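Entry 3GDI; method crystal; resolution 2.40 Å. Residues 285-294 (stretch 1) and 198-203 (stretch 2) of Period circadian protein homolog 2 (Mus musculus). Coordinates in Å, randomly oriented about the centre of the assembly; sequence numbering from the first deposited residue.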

# COMPACT_ATOMS: atom_id res chain seq x y z
N GLU A 285 1.80 24.30 6.43
CA GLU A 285 1.83 22.91 6.00
C GLU A 285 3.26 22.38 5.91
O GLU A 285 4.19 22.96 6.48
CB GLU A 285 1.14 22.75 4.64
CG GLU A 285 -0.34 23.06 4.65
CD GLU A 285 -1.06 22.50 3.43
OE1 GLU A 285 -0.63 22.81 2.29
OE2 GLU A 285 -2.05 21.76 3.60
N GLU A 286 3.43 21.28 5.18
CA GLU A 286 4.74 20.69 5.00
C GLU A 286 5.46 21.39 3.86
O GLU A 286 5.19 22.55 3.58
CB GLU A 286 4.61 19.19 4.71
CG GLU A 286 4.21 18.39 5.93
CD GLU A 286 5.09 18.68 7.12
OE1 GLU A 286 6.33 18.55 6.99
OE2 GLU A 286 4.56 19.03 8.19
N LYS A 287 6.38 20.68 3.22
CA LYS A 287 7.12 21.26 2.11
C LYS A 287 7.46 20.23 1.05
O LYS A 287 6.63 19.41 0.67
CB LYS A 287 8.40 21.92 2.64
CG LYS A 287 8.16 23.14 3.51
CD LYS A 287 7.47 24.25 2.72
CE LYS A 287 7.08 25.42 3.62
NZ LYS A 287 8.26 26.00 4.33
N THR A 288 8.70 20.29 0.58
CA THR A 288 9.20 19.39 -0.45
C THR A 288 10.72 19.32 -0.40
O THR A 288 11.30 18.24 -0.54
CB THR A 288 8.77 19.86 -1.85
OG1 THR A 288 7.34 19.77 -1.97
CG2 THR A 288 9.42 19.00 -2.93
N PRO A 289 11.39 20.47 -0.20
CA PRO A 289 12.86 20.51 -0.13
C PRO A 289 13.49 19.34 0.62
O PRO A 289 13.97 18.39 -0.00
CB PRO A 289 13.12 21.85 0.54
CG PRO A 289 12.06 22.71 -0.09
CD PRO A 289 10.83 21.82 -0.03
N HIS A 290 13.49 19.40 1.94
CA HIS A 290 14.06 18.32 2.73
C HIS A 290 15.51 18.10 2.30
O HIS A 290 15.90 16.99 1.94
CB HIS A 290 13.26 17.04 2.50
CG HIS A 290 11.77 17.24 2.52
ND1 HIS A 290 10.89 16.32 2.00
CD2 HIS A 290 11.01 18.25 3.01
CE1 HIS A 290 9.65 16.75 2.17
NE2 HIS A 290 9.70 17.92 2.78
N PRO A 291 16.33 19.16 2.32
CA PRO A 291 17.73 19.09 1.92
C PRO A 291 18.46 17.85 2.45
O PRO A 291 18.87 16.98 1.69
CB PRO A 291 18.32 20.37 2.50
CG PRO A 291 17.16 21.32 2.44
CD PRO A 291 16.02 20.47 2.92
N SER A 292 18.59 17.80 3.77
CA SER A 292 19.27 16.72 4.44
C SER A 292 18.48 15.41 4.47
O SER A 292 19.08 14.33 4.49
CB SER A 292 19.60 17.14 5.87
OG SER A 292 20.29 18.38 5.86
N VAL A 293 17.16 15.49 4.47
CA VAL A 293 16.34 14.28 4.50
C VAL A 293 16.60 13.41 3.28
O VAL A 293 16.78 12.20 3.41
CB VAL A 293 14.84 14.61 4.57
CG1 VAL A 293 14.01 13.35 4.38
CG2 VAL A 293 14.53 15.21 5.92
N GLN A 294 16.63 14.01 2.10
CA GLN A 294 16.88 13.26 0.87
C GLN A 294 18.21 12.53 1.01
O GLN A 294 18.31 11.33 0.76
CB GLN A 294 16.93 14.20 -0.33
CG GLN A 294 15.68 15.03 -0.54
CD GLN A 294 15.84 16.04 -1.67
OE1 GLN A 294 14.92 16.81 -1.97
NE2 GLN A 294 17.01 16.04 -2.29
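Stretch 2 (198-203) TPVLVQ

Two segments far apart in sequence can pack together through a few well-placed aliphatic side chains, with no hydrogen bond passing between them. The packing of residues 198-203 on residues 285-294 in Period circadian protein homolog 2 is a compact example: the contact buries 250 Å², both sides summed, and rests largely on two valines, Val293 and Val202.

The first stretch runs as loop from Glu285 to His290 and enters a helix at Pro291. His290 occupies the N-cap position, and its carbonyl O accepts a hydrogen bond from Gln294 N at 3.1 Å, closing the first turn. Stretch 2 begins in an extended conformation at Thr198 and Pro199, then bends into helical backbone angles from Val200 onward. The bonding of this turn is sparse: Val202 N reaches Pro199 O at 3.3 Å, a weak bond, and Gln203 N reaches Val200 O at 3.2 Å. The two backbones come nearest at Val293 and Leu201, whose CA atoms lie 6.4 Å apart, a spacing that leaves room for side chains to meet between them. Stretch 2 presents Val202 to Glu286, His290 and Val293, while its earlier residues Pro199 and Leu201 meet Val293 alone.

Val293, in the t rotamer, gives up the largest area of any residue here. Its CA-to-CB bond points toward stretch 2, and CG1 of Val293 meets three residues: CB of Leu201 at 4.0 Å, CG2 of Val202 at 4.3 Å and CB of Pro199 at 4.4 Å. One methyl group thus touches both the extended lead-in and the helical turn that follows it. Pro199, Leu201 and Val202 all direct CB toward stretch 1, whereas Val200 points away and takes no part.

Val202 is the counterpart on the other side, and it joins the valine contact to the residue that precedes the helix. The CG2 methyl of Val202 lies over one face of the His290 ring, 3.9 Å from the ring centroid and only 15° off the ring normal, the geometry of a CH-pi contact; the closest ring atom is His290 ND1, 3.8 Å from Val202 CG2. The same CG2 therefore faces both an aromatic ring and the Val293 methyl. CG1 of Val202 comes within 4.1 Å of OE1 of Glu286, where the exposed carboxylate borders the apolar patch.

The wider lesson is one of economy. Methyl groups need no directional partner, so a branched side chain can meet several neighbours at once, and here two such residues account for over half of the buried surface between a loop-helix junction and a short turn.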

# COMPACT_ATOMS: atom_id res chain seq x y z
N THR A 198 5.10 8.39 2.52
CA THR A 198 5.83 9.62 2.78
C THR A 198 7.12 9.29 3.54
O THR A 198 7.20 8.25 4.20
CB THR A 198 4.97 10.63 3.57
OG1 THR A 198 4.89 10.22 4.95
CG2 THR A 198 3.56 10.68 2.99
N PRO A 199 8.13 10.17 3.47
CA PRO A 199 9.39 9.90 4.17
C PRO A 199 9.23 9.75 5.67
O PRO A 199 8.64 10.59 6.33
CB PRO A 199 10.27 11.11 3.82
CG PRO A 199 9.71 11.58 2.50
CD PRO A 199 8.21 11.45 2.75
N VAL A 200 9.78 8.66 6.19
CA VAL A 200 9.75 8.39 7.61
C VAL A 200 10.50 9.50 8.34
O VAL A 200 10.03 10.04 9.33
CB VAL A 200 10.48 7.07 7.91
CG1 VAL A 200 10.71 6.91 9.41
CG2 VAL A 200 9.69 5.91 7.34
N LEU A 201 11.67 9.84 7.81
CA LEU A 201 12.54 10.86 8.40
C LEU A 201 11.93 12.24 8.55
O LEU A 201 12.33 13.01 9.41
CB LEU A 201 13.83 10.95 7.60
CG LEU A 201 14.97 10.08 8.12
CD1 LEU A 201 14.43 8.72 8.47
CD2 LEU A 201 16.08 9.97 7.08
N VAL A 202 10.96 12.56 7.70
CA VAL A 202 10.31 13.86 7.75
C VAL A 202 9.56 14.05 9.08
O VAL A 202 9.60 15.13 9.66
CB VAL A 202 9.36 14.04 6.52
CG1 VAL A 202 8.13 14.86 6.86
CG2 VAL A 202 10.12 14.74 5.42
N GLN A 203 8.93 12.99 9.56
CA GLN A 203 8.19 13.05 10.82
C GLN A 203 9.08 13.11 12.05
O GLN A 203 8.62 13.42 13.14
CB GLN A 203 7.27 11.84 10.95
CG GLN A 203 6.26 11.71 9.85
CD GLN A 203 5.40 12.94 9.70
OE1 GLN A 203 5.01 13.56 10.68
NE2 GLN A 203 5.07 13.28 8.47